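Local coordinates for protein Cbm77-rfpl (Ruminococcus flavefaciens, PDB 5FU5) that is a family 77 carbohydrate-binding module, linked to the cellulosome, that probably recognises pectic polysaccharides of the plant cell wall, at residues H10-N15 and Y22-N27; K32-Y37 and T41-L46; T52-T57 and F109-A114; L66-A69 and T74-V77. All coordinates share one frame; numbering follows the deposited sequence.

Contact 1 of 4, residues H10-N15 and Y22-N27; sequences HDFTAN and YTIAGN
Ile24 brings the CD1 end of its side chain over one face of the His10 ring, a CH-pi contact in which the methyl carbon lies 3.8 Å from the centroid of that ring and only 17° off its normal. The atoms beneath it are chiefly CD2 and NE2, so the methyl sits slightly toward the rim. His10 has CG anti to its own backbone N (chi1 -172°), and this swings the imidazole out toward the strand 23-29 side. The ring also has an edge at work: CD2 points at the centre of the face of Phe12, 3.4 Å above that plane, while NE2 is hydrogen-bonded to Gly16 O, which together probably limit the ring's rotation.

Apolar packing fills in around this methyl. Phe12 CE1 approaches Ile24 CD1 at 3.9 Å and Ile24 CG2 at 4.1 Å, and the CB of His10 rests against CD2 of the Tyr22 ring. Here the end of strand 4-11 turns into a short helical turn, 12-15, and the aromatic residues on both sides of that turn pack against a facing strand across a beta-sandwich-like core. An alanine at His10 would probably leave Ile24 CD1 without its aromatic face and Gly16 O without its donor, and allow the Phe12 ring to shift.

Polar bonds lie behind the packing, within segment 10-15. Asp11 is the N-cap: its OD1 accepts from Ala14 N at 3.1 Å, met from above the carboxylate plane, and more weakly from Thr13 N.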
loop_
_atom_site.group_PDB
_atom_site.type_symbol
_atom_site.label_atom_id
_atom_site.label_comp_id
_atom_site.label_asym_id
_atom_site.label_seq_id
_atom_site.Cartn_x
_atom_site.Cartn_y
_atom_site.Cartn_z
ATOM N N HIS A 10 -2.950 -5.084 4.830
ATOM C CA HIS A 10 -3.548 -4.015 5.595
ATOM C C HIS A 10 -4.719 -3.429 4.852
ATOM O O HIS A 10 -4.557 -2.891 3.750
ATOM C CB HIS A 10 -2.570 -2.908 5.938
ATOM C CG HIS A 10 -3.156 -1.921 6.889
ATOM N ND1 HIS A 10 -3.392 -2.229 8.218
ATOM C CD2 HIS A 10 -3.673 -0.695 6.686
ATOM C CE1 HIS A 10 -4.013 -1.212 8.783
ATOM N NE2 HIS A 10 -4.203 -0.274 7.884
ATOM N N ASP A 11 -5.903 -3.496 5.501
ATOM C CA ASP A 11 -7.140 -2.978 4.986
ATOM C C ASP A 11 -7.427 -1.707 5.777
ATOM O O ASP A 11 -7.649 -1.751 7.035
ATOM C CB ASP A 11 -8.223 -4.064 5.181
ATOM C CG ASP A 11 -9.606 -3.643 4.828
ATOM O OD1 ASP A 11 -9.915 -2.451 4.754
ATOM O OD2 ASP A 11 -10.468 -4.580 4.683
ATOM N N PHE A 12 -7.352 -0.544 5.110
ATOM C CA PHE A 12 -7.566 0.716 5.794
ATOM C C PHE A 12 -8.984 0.985 6.289
ATOM O O PHE A 12 -9.168 1.814 7.172
ATOM C CB PHE A 12 -7.074 1.908 4.916
ATOM C CG PHE A 12 -5.575 1.995 4.819
ATOM C CD1 PHE A 12 -4.797 2.642 5.782
ATOM C CD2 PHE A 12 -4.929 1.391 3.751
ATOM C CE1 PHE A 12 -3.410 2.678 5.643
ATOM C CE2 PHE A 12 -3.571 1.441 3.641
ATOM C CZ PHE A 12 -2.807 2.072 4.585
ATOM N N THR A 13 -9.965 0.318 5.693
ATOM C CA THR A 13 -11.350 0.398 6.177
ATOM C C THR A 13 -11.526 -0.387 7.475
ATOM O O THR A 13 -12.028 0.147 8.434
ATOM C CB THR A 13 -12.354 -0.061 5.095
ATOM O OG1 THR A 13 -12.198 0.733 3.892
ATOM C CG2 THR A 13 -13.753 0.104 5.592
ATOM N N ALA A 14 -11.058 -1.630 7.507
ATOM C CA ALA A 14 -11.241 -2.470 8.693
ATOM C C ALA A 14 -10.383 -2.038 9.866
ATOM O O ALA A 14 -10.825 -2.139 11.004
ATOM C CB ALA A 14 -10.954 -3.912 8.371
ATOM N N ASN A 15 -9.161 -1.553 9.575
ATOM C CA ASN A 15 -8.142 -1.405 10.602
ATOM C C ASN A 15 -7.483 -0.034 10.664
ATOM O O ASN A 15 -6.549 0.172 11.432
ATOM C CB ASN A 15 -7.080 -2.504 10.504
ATOM C CG ASN A 15 -7.645 -3.899 10.786
ATOM O OD1 ASN A 15 -7.680 -4.764 9.917
ATOM N ND2 ASN A 15 -8.129 -4.090 11.994
ATOM N N TYR A 22 3.169 -2.976 9.328
ATOM C CA TYR A 22 3.340 -1.650 8.753
ATOM C C TYR A 22 3.334 -0.599 9.828
ATOM O O TYR A 22 2.514 -0.633 10.732
ATOM C CB TYR A 22 2.272 -1.357 7.738
ATOM C CG TYR A 22 2.157 -2.354 6.594
ATOM C CD1 TYR A 22 2.988 -2.252 5.471
ATOM C CD2 TYR A 22 1.240 -3.425 6.603
ATOM C CE1 TYR A 22 2.899 -3.142 4.421
ATOM C CE2 TYR A 22 1.152 -4.307 5.560
ATOM C CZ TYR A 22 1.987 -4.175 4.455
ATOM O OH TYR A 22 1.909 -5.028 3.389
ATOM N N THR A 23 4.252 0.341 9.746
ATOM C CA THR A 23 4.239 1.533 10.589
ATOM C C THR A 23 3.690 2.669 9.753
ATOM O O THR A 23 4.357 3.138 8.819
ATOM C CB THR A 23 5.614 1.838 11.151
ATOM O OG1 THR A 23 6.059 0.721 11.940
ATOM C CG2 THR A 23 5.584 3.083 11.982
ATOM N N ILE A 24 2.452 3.068 10.036
ATOM C CA ILE A 24 1.703 4.008 9.211
ATOM C C ILE A 24 1.624 5.342 9.888
ATOM O O ILE A 24 1.085 5.462 10.995
ATOM C CB ILE A 24 0.254 3.431 8.948
ATOM C CG1 ILE A 24 0.348 2.068 8.247
ATOM C CG2 ILE A 24 -0.551 4.398 8.090
ATOM C CD1 ILE A 24 -0.905 1.228 8.320
ATOM N N ALA A 25 2.153 6.378 9.215
ATOM C CA ALA A 25 2.050 7.755 9.639
ATOM C C ALA A 25 1.231 8.537 8.622
ATOM O O ALA A 25 1.667 8.783 7.487
ATOM C CB ALA A 25 3.414 8.367 9.788
ATOM N N GLY A 26 0.009 8.871 8.996
ATOM C CA GLY A 26 -0.856 9.634 8.119
ATOM C C GLY A 26 -2.297 9.626 8.606
ATOM O O GLY A 26 -2.584 9.183 9.749
ATOM N N ASN A 27 -3.169 10.116 7.737
ATOM C CA ASN A 27 -4.520 10.506 8.047
ATOM C C ASN A 27 -5.540 9.843 7.160
ATOM O O ASN A 27 -5.360 9.711 5.932
ATOM C CB ASN A 27 -4.634 12.031 7.895
ATOM C CG ASN A 27 -3.606 12.713 8.724
ATOM O OD1 ASN A 27 -3.558 12.511 9.940
ATOM N ND2 ASN A 27 -2.738 13.486 8.090
#

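Contact 2 of 4, residues K32-Y37 and T41-L46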
loop_
_atom_site.group_PDB
_atom_site.type_symbol
_atom_site.label_atom_id
_atom_site.label_comp_id
_atom_site.label_asym_id
_atom_site.label_seq_id
_atom_site.Cartn_x
_atom_site.Cartn_y
_atom_site.Cartn_z
ATOM N N LYS A 32 -13.066 10.444 -0.187
ATOM C CA LYS A 32 -12.255 10.319 -1.380
ATOM C C LYS A 32 -12.716 9.205 -2.294
ATOM O O LYS A 32 -11.943 8.677 -3.111
ATOM C CB LYS A 32 -10.791 10.088 -0.973
ATOM C CG LYS A 32 -10.196 11.158 -0.060
ATOM C CD LYS A 32 -10.205 12.564 -0.665
ATOM C CE LYS A 32 -9.502 13.512 0.300
ATOM N NZ LYS A 32 -9.524 14.856 -0.313
ATOM N N GLY A 33 -13.990 8.836 -2.193
ATOM C CA GLY A 33 -14.522 7.796 -3.059
ATOM C C GLY A 33 -14.218 6.421 -2.537
ATOM O O GLY A 33 -13.960 6.244 -1.355
ATOM N N THR A 34 -14.313 5.446 -3.433
ATOM C CA THR A 34 -14.112 4.062 -3.121
ATOM C C THR A 34 -13.067 3.400 -3.983
ATOM O O THR A 34 -12.686 3.922 -5.038
ATOM C CB THR A 34 -15.441 3.284 -3.285
ATOM O OG1 THR A 34 -15.894 3.232 -4.646
ATOM C CG2 THR A 34 -16.522 3.854 -2.379
ATOM N N ALA A 35 -12.613 2.238 -3.544
ATOM C CA ALA A 35 -11.843 1.326 -4.388
ATOM C C ALA A 35 -12.484 -0.031 -4.341
ATOM O O ALA A 35 -12.972 -0.448 -3.287
ATOM C CB ALA A 35 -10.412 1.245 -3.951
ATOM N N THR A 36 -12.540 -0.701 -5.483
ATOM C CA THR A 36 -13.164 -1.997 -5.644
ATOM C C THR A 36 -12.009 -2.958 -5.939
ATOM O O THR A 36 -11.249 -2.768 -6.904
ATOM C CB THR A 36 -14.154 -1.956 -6.813
ATOM O OG1 THR A 36 -15.134 -0.916 -6.601
ATOM C CG2 THR A 36 -14.872 -3.283 -6.947
ATOM N N TYR A 37 -11.835 -3.943 -5.082
ATOM C CA TYR A 37 -10.693 -4.859 -5.169
ATOM C C TYR A 37 -11.053 -6.253 -4.702
ATOM O O TYR A 37 -11.507 -6.437 -3.567
ATOM C CB TYR A 37 -9.552 -4.352 -4.318
ATOM C CG TYR A 37 -8.302 -5.189 -4.429
ATOM C CD1 TYR A 37 -7.584 -5.242 -5.631
ATOM C CD2 TYR A 37 -7.815 -5.921 -3.347
ATOM C CE1 TYR A 37 -6.429 -5.998 -5.737
ATOM C CE2 TYR A 37 -6.675 -6.697 -3.470
ATOM C CZ TYR A 37 -5.975 -6.706 -4.668
ATOM O OH TYR A 37 -4.827 -7.436 -4.816
ATOM N N THR A 41 -15.647 -3.698 -1.718
ATOM C CA THR A 41 -15.752 -2.253 -1.889
ATOM C C THR A 41 -15.224 -1.585 -0.639
ATOM O O THR A 41 -15.781 -1.728 0.455
ATOM C CB THR A 41 -17.168 -1.787 -2.247
ATOM O OG1 THR A 41 -17.539 -2.375 -3.509
ATOM C CG2 THR A 41 -17.242 -0.244 -2.355
ATOM N N LEU A 42 -14.117 -0.861 -0.791
ATOM C CA LEU A 42 -13.394 -0.232 0.276
ATOM C C LEU A 42 -13.689 1.259 0.301
ATOM O O LEU A 42 -13.790 1.898 -0.752
ATOM C CB LEU A 42 -11.887 -0.516 0.117
ATOM C CG LEU A 42 -11.515 -2.004 0.087
ATOM C CD1 LEU A 42 -10.076 -2.183 -0.330
ATOM C CD2 LEU A 42 -11.749 -2.657 1.436
ATOM N N THR A 43 -13.833 1.831 1.481
ATOM C CA THR A 43 -14.374 3.200 1.631
ATOM C C THR A 43 -13.555 4.180 2.449
ATOM O O THR A 43 -13.781 5.398 2.334
ATOM C CB THR A 43 -15.779 3.137 2.288
ATOM O OG1 THR A 43 -15.682 2.448 3.533
ATOM C CG2 THR A 43 -16.767 2.408 1.315
ATOM N N GLN A 44 -12.651 3.684 3.309
ATOM C CA GLN A 44 -11.816 4.547 4.128
ATOM C C GLN A 44 -10.383 4.384 3.667
ATOM O O GLN A 44 -9.843 3.277 3.648
ATOM C CB GLN A 44 -11.939 4.241 5.622
ATOM C CG GLN A 44 -11.036 5.083 6.483
ATOM C CD GLN A 44 -11.220 4.772 7.939
ATOM O OE1 GLN A 44 -10.804 3.688 8.429
ATOM N NE2 GLN A 44 -11.804 5.685 8.636
ATOM N N CYS A 45 -9.756 5.519 3.283
ATOM C CA CYS A 45 -8.390 5.492 2.758
ATOM C C CYS A 45 -7.416 6.223 3.657
ATOM O O CYS A 45 -7.816 7.013 4.514
ATOM C CB CYS A 45 -8.416 6.153 1.393
ATOM S SG CYS A 45 -8.951 7.878 1.364
ATOM N N LEU A 46 -6.128 5.977 3.380
ATOM C CA LEU A 46 -5.034 6.819 3.824
ATOM C C LEU A 46 -4.809 7.852 2.689
ATOM O O LEU A 46 -4.581 7.472 1.538
ATOM C CB LEU A 46 -3.800 5.986 4.062
ATOM C CG LEU A 46 -2.616 6.703 4.720
ATOM C CD1 LEU A 46 -2.897 6.825 6.214
ATOM C CD2 LEU A 46 -1.324 5.945 4.446
HETATM O O HOH W 1 -12.769 7.650 0.798
HETATM O O HOH W 2 -17.625 -0.643 -5.709
#
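Between Ala35 and Leu42 the flat groups that meet are peptide planes, not rings, and each residue offers both its N-H and its C=O to the other. Leu42 N reaches Ala35 O at 2.8 Å, almost straight at 173° and nearly along the C=O axis; the return bond, Ala35 N to Leu42 O at 3.0 Å, comes in tilted 22° from the carbonyl plane. Leu42 O also takes a CA-H contact from Thr34 CA. This is the hydrogen-bonded pair of an antiparallel hairpin.

In the adjoining non-hydrogen-bonded pair the two threonines point the same way; Thr36 OG1 lies 4.2 Å from Thr41 OG1, and one water bridges them. A second water spans the widening end, donating to Gly33 O and Thr43 O and accepting from Lys32 N. Farther along, Cys45 SG sits between its backbone N and carbonyl carbon (chi1 61°) and touches Lys32 CB at 3.7 Å; the lysine chain then bends at chi2 and its amine leaves the contact.

Ala35 and Cys45 both pack on Phe109 of strand 107-116, Leu42 lies against Thr13 of helix 12-15, and the OG1 of that threonine accepts from Thr43 N and Gln44 N.

Contact 3 of 4, residues T52-T57 and F109-A114; sequences TSISFT and FYMEYA
Phe56 and Tyr113 supply the aromatic part of this contact. Their side chains cross at about a right angle, yet the ring planes are inclined at 47° with centroids 5.5 Å apart, so the pair is oblique. Phe56 CE2 stands over one face of the Tyr113 ring, displaced toward its rim, and lies 4.0 Å from Tyr113 CD1. Phe56 holds CG between its backbone N and carbonyl carbon (chi1 65°), which sends the ring inward; a third ring, Tyr22, meets it edge-to-face. The hydroxyl of Tyr113 is bonded to Ser60 O, anchoring the far end of the ring that Phe56 touches.

The aliphatic part joins Ile54 and Met111, whose side chains reach toward each other tip to tip. In the methionine conformer described, one of two modelled, CE comes within 3.9 Å of Ile54 CG2, and SD lies 4.1 Å from Ile54 CD1. The chain, extended beyond CG, brings the thioether up to Ile54; the second conformer of Met111 makes these details less certain.

No hydrogen bond links the segments. Backbone separations of 10.5 Å between Ile54 CA and Met111 CA, and 9.5 Å between Phe56 CA and Tyr113 CA, are those of strands facing each other through their side chains. Ile54 and Phe56 on one strand, Met111 and Tyr113 on the other, thus point into the hydrophobic interior of a beta-sandwich, as in many carbohydrate-binding modules.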
loop_
_atom_site.group_PDB
_atom_site.type_symbol
_atom_site.label_atom_id
_atom_site.label_comp_id
_atom_site.label_asym_id
_atom_site.label_seq_id
_atom_site.Cartn_x
_atom_site.Cartn_y
_atom_site.Cartn_z
ATOM N N THR A 52 3.031 11.965 4.747
ATOM C CA THR A 52 2.586 10.565 4.912
ATOM C C THR A 52 3.712 9.591 4.660
ATOM O O THR A 52 4.513 9.738 3.696
ATOM C CB THR A 52 1.443 10.270 3.931
ATOM O OG1 THR A 52 0.429 11.244 4.108
ATOM C CG2 THR A 52 0.885 8.896 4.091
ATOM N N SER A 53 3.785 8.543 5.491
ATOM C CA SER A 53 4.752 7.470 5.260
ATOM C C SER A 53 4.271 6.156 5.797
ATOM O O SER A 53 3.506 6.099 6.795
ATOM C CB SER A 53 6.122 7.773 5.838
ATOM O OG SER A 53 6.079 7.782 7.249
ATOM N N ILE A 54 4.630 5.115 5.088
ATOM C CA ILE A 54 4.385 3.733 5.547
ATOM C C ILE A 54 5.727 3.018 5.465
ATOM O O ILE A 54 6.335 2.942 4.360
ATOM C CB ILE A 54 3.366 3.013 4.671
ATOM C CG1 ILE A 54 2.043 3.768 4.632
ATOM C CG2 ILE A 54 3.180 1.596 5.158
ATOM C CD1 ILE A 54 1.278 3.504 3.376
ATOM N N SER A 55 6.197 2.514 6.612
ATOM C CA SER A 55 7.407 1.738 6.676
ATOM C C SER A 55 7.126 0.294 7.050
ATOM O O SER A 55 6.172 0.006 7.764
ATOM C CB SER A 55 8.328 2.363 7.699
ATOM O OG SER A 55 8.557 3.712 7.352
ATOM N N PHE A 56 7.973 -0.596 6.577
ATOM C CA PHE A 56 7.934 -2.017 6.906
ATOM C C PHE A 56 9.265 -2.639 6.561
ATOM O O PHE A 56 10.024 -2.087 5.751
ATOM C CB PHE A 56 6.804 -2.742 6.205
ATOM C CG PHE A 56 6.915 -2.794 4.702
ATOM C CD1 PHE A 56 6.517 -1.713 3.940
ATOM C CD2 PHE A 56 7.407 -3.920 4.054
ATOM C CE1 PHE A 56 6.564 -1.771 2.550
ATOM C CE2 PHE A 56 7.484 -3.963 2.654
ATOM C CZ PHE A 56 7.082 -2.889 1.918
ATOM N N THR A 57 9.510 -3.808 7.146
ATOM C CA THR A 57 10.667 -4.625 6.854
ATOM C C THR A 57 10.190 -5.903 6.168
ATOM O O THR A 57 9.439 -6.700 6.737
ATOM C CB THR A 57 11.504 -4.913 8.107
ATOM O OG1 THR A 57 11.959 -3.698 8.696
ATOM C CG2 THR A 57 12.758 -5.766 7.744
ATOM N N PHE A 109 -6.194 2.550 -0.368
ATOM C CA PHE A 109 -7.250 1.756 0.316
ATOM C C PHE A 109 -6.844 0.388 0.844
ATOM O O PHE A 109 -7.471 -0.149 1.778
ATOM C CB PHE A 109 -8.465 1.620 -0.601
ATOM C CG PHE A 109 -9.224 2.903 -0.821
ATOM C CD1 PHE A 109 -8.753 3.892 -1.679
ATOM C CD2 PHE A 109 -10.447 3.136 -0.225
ATOM C CE1 PHE A 109 -9.434 5.065 -1.861
ATOM C CE2 PHE A 109 -11.147 4.293 -0.449
ATOM C CZ PHE A 109 -10.661 5.269 -1.268
ATOM N N TYR A 110 -5.816 -0.214 0.277
ATOM C CA TYR A 110 -5.426 -1.587 0.611
ATOM C C TYR A 110 -3.973 -1.783 0.262
ATOM O O TYR A 110 -3.500 -1.229 -0.742
ATOM C CB TYR A 110 -6.314 -2.580 -0.167
ATOM C CG TYR A 110 -6.184 -4.056 0.266
ATOM C CD1 TYR A 110 -6.813 -4.539 1.402
ATOM C CD2 TYR A 110 -5.428 -4.944 -0.503
ATOM C CE1 TYR A 110 -6.675 -5.869 1.747
ATOM C CE2 TYR A 110 -5.262 -6.257 -0.163
ATOM C CZ TYR A 110 -5.894 -6.728 0.934
ATOM O OH TYR A 110 -5.689 -8.070 1.215
ATOM N N MET A 111 -3.288 -2.591 1.044
ATOM C CA MET A 111 -1.958 -2.989 0.659
ATOM C C MET A 111 -1.608 -4.375 1.130
ATOM O O MET A 111 -2.179 -4.894 2.106
ATOM C CB MET A 111 -0.930 -1.948 1.083
ATOM C CG MET A 111 -0.762 -1.737 2.551
ATOM S SD MET A 111 0.438 -0.443 2.968
ATOM C CE MET A 111 -0.065 -0.454 4.672
ATOM N N GLU A 112 -0.737 -5.021 0.345
ATOM C CA GLU A 112 -0.276 -6.363 0.615
ATOM C C GLU A 112 1.189 -6.491 0.273
ATOM O O GLU A 112 1.629 -5.934 -0.713
ATOM C CB GLU A 112 -1.066 -7.400 -0.197
ATOM C CG GLU A 112 -0.287 -8.686 -0.341
ATOM C CD GLU A 112 -1.079 -9.854 -0.806
ATOM O OE1 GLU A 112 -2.154 -9.668 -1.430
ATOM O OE2 GLU A 112 -0.586 -10.955 -0.515
ATOM N N TYR A 113 1.922 -7.231 1.094
ATOM C CA TYR A 113 3.285 -7.611 0.784
ATOM C C TYR A 113 3.318 -9.127 0.777
ATOM O O TYR A 113 3.052 -9.750 1.805
ATOM C CB TYR A 113 4.328 -7.042 1.775
ATOM C CG TYR A 113 5.707 -7.377 1.316
ATOM C CD1 TYR A 113 6.214 -6.779 0.151
ATOM C CD2 TYR A 113 6.465 -8.373 1.913
ATOM C CE1 TYR A 113 7.453 -7.128 -0.347
ATOM C CE2 TYR A 113 7.715 -8.745 1.399
ATOM C CZ TYR A 113 8.207 -8.062 0.265
ATOM O OH TYR A 113 9.426 -8.402 -0.266
ATOM N N ALA A 114 3.641 -9.705 -0.381
ATOM C CA ALA A 114 3.745 -11.164 -0.583
ATOM C C ALA A 114 5.206 -11.520 -0.552
ATOM O O ALA A 114 5.920 -11.218 -1.496
ATOM C CB ALA A 114 3.113 -11.568 -1.895
#

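Contact 4 of 4, residues L66-A69 and T74-V77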
loop_
_atom_site.group_PDB
_atom_site.type_symbol
_atom_site.label_atom_id
_atom_site.label_comp_id
_atom_site.label_asym_id
_atom_site.label_seq_id
_atom_site.Cartn_x
_atom_site.Cartn_y
_atom_site.Cartn_z
ATOM N N LEU A 66 -0.365 -2.166 -3.915
ATOM C CA LEU A 66 -1.010 -0.961 -3.354
ATOM C C LEU A 66 -2.230 -0.649 -4.180
ATOM O O LEU A 66 -2.138 -0.579 -5.401
ATOM C CB LEU A 66 -0.085 0.260 -3.353
ATOM C CG LEU A 66 1.219 0.093 -2.633
ATOM C CD1 LEU A 66 2.059 1.339 -2.915
ATOM C CD2 LEU A 66 1.027 -0.126 -1.153
ATOM N N VAL A 67 -3.396 -0.503 -3.538
ATOM C CA VAL A 67 -4.673 -0.328 -4.257
ATOM C C VAL A 67 -5.258 1.041 -3.909
ATOM O O VAL A 67 -5.457 1.349 -2.705
ATOM C CB VAL A 67 -5.685 -1.426 -3.880
ATOM C CG1 VAL A 67 -7.021 -1.229 -4.601
ATOM C CG2 VAL A 67 -5.102 -2.826 -4.080
ATOM N N PHE A 68 -5.478 1.872 -4.945
ATOM C CA PHE A 68 -5.970 3.237 -4.829
ATOM C C PHE A 68 -7.379 3.403 -5.452
ATOM O O PHE A 68 -7.834 2.539 -6.228
ATOM C CB PHE A 68 -5.000 4.197 -5.534
ATOM C CG PHE A 68 -3.600 4.135 -5.013
ATOM C CD1 PHE A 68 -2.715 3.136 -5.454
ATOM C CD2 PHE A 68 -3.139 5.093 -4.094
ATOM C CE1 PHE A 68 -1.412 3.114 -5.013
ATOM C CE2 PHE A 68 -1.815 5.067 -3.653
ATOM C CZ PHE A 68 -0.964 4.074 -4.105
ATOM N N ALA A 69 -8.031 4.532 -5.157
ATOM C CA ALA A 69 -9.252 4.922 -5.892
ATOM C C ALA A 69 -8.963 5.293 -7.353
ATOM O O ALA A 69 -9.787 5.049 -8.245
ATOM C CB ALA A 69 -9.960 6.071 -5.202
ATOM N N THR A 74 -0.173 7.280 -8.014
ATOM C CA THR A 74 1.267 7.202 -7.933
ATOM C C THR A 74 1.699 7.119 -6.481
ATOM O O THR A 74 0.963 7.444 -5.552
ATOM C CB THR A 74 1.934 8.461 -8.529
ATOM O OG1 THR A 74 1.454 9.597 -7.831
ATOM C CG2 THR A 74 1.621 8.577 -10.033
ATOM N N ALA A 75 2.906 6.667 -6.287
ATOM C CA ALA A 75 3.572 6.708 -4.974
ATOM C C ALA A 75 5.084 6.620 -5.159
ATOM O O ALA A 75 5.560 6.259 -6.238
ATOM C CB ALA A 75 3.129 5.548 -4.078
ATOM N N LYS A 76 5.816 6.943 -4.113
ATOM C CA LYS A 76 7.253 6.678 -4.078
ATOM C C LYS A 76 7.479 5.478 -3.187
ATOM O O LYS A 76 6.963 5.450 -2.051
ATOM C CB LYS A 76 8.042 7.904 -3.598
ATOM C CG LYS A 76 8.063 9.005 -4.630
ATOM C CD LYS A 76 8.913 10.159 -4.157
ATOM C CE LYS A 76 8.922 11.254 -5.202
ATOM N NZ LYS A 76 9.961 12.289 -4.899
ATOM N N VAL A 77 8.289 4.542 -3.658
ATOM C CA VAL A 77 8.701 3.418 -2.862
ATOM C C VAL A 77 10.231 3.495 -2.776
ATOM O O VAL A 77 10.911 3.517 -3.804
ATOM C CB VAL A 77 8.198 2.079 -3.428
ATOM C CG1 VAL A 77 8.710 0.924 -2.570
ATOM C CG2 VAL A 77 6.677 2.079 -3.453
#
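Phe68 leans its ring across to the backbone and methyl of the opposite strand. CG lies anti to the carbonyl carbon (chi1 -57°), and from there the far end of the ring approaches two neighbours obliquely: Thr74 O, 4.1 Å from Phe68 CE2, and the methyl of Ala75, whose CB is 4.4 Å from Phe68 CZ. Leu66, two residues earlier and directed to the same side, reaches the same methyl with its CD1 branch, at 4.5 Å from Ala75 CB. Thr74 behaves differently. Its CB points away from strand 66-68, its OG1 is hydrogen-bonded to Asp104 N, and only its main chain faces the phenylalanine.

The axes of the short segments 66-68 and 74-77 run nearly antiparallel, at 155°, and approach no closer than 9.5 Å. The two strands, joined by the short loop between Ala69 and Thr74, face each other across the interior of the beta-sandwich, where Leu66 and Phe68 also touch Ile89.

Leu66, Phe68 and the Ala75 methyl make the apolar part; the approach to Thr74 O is loose. No hydrogen bond crosses, so the contact adds apolar burial between strands held in place by backbone bonds to other neighbours, such as Leu66 with Ile89 and Val67 with Phe109.

In the fold
Strand 107-116 ties the set together. Its bulge, where Phe109 and Tyr110 both face Val67, bonds contact 3 to contact 4, with Phe109 N 2.7 Å from Val67 O, and their centres are about 10 Å apart. Contact 1 lies closer still to contact 3, about 8 Å between centres, and is stitched to it by Thr23 N to Ser55 O at 2.8 Å. Contact 2 is the more peripheral hairpin, about 16 Å from contact 3 between centres, yet its Ala35 methyl reaches Phe68 O of contact 4. The buried contacts 1, 3 and 4 belong to the interior of the fold; where the carbohydrate binds cannot be read from these contacts.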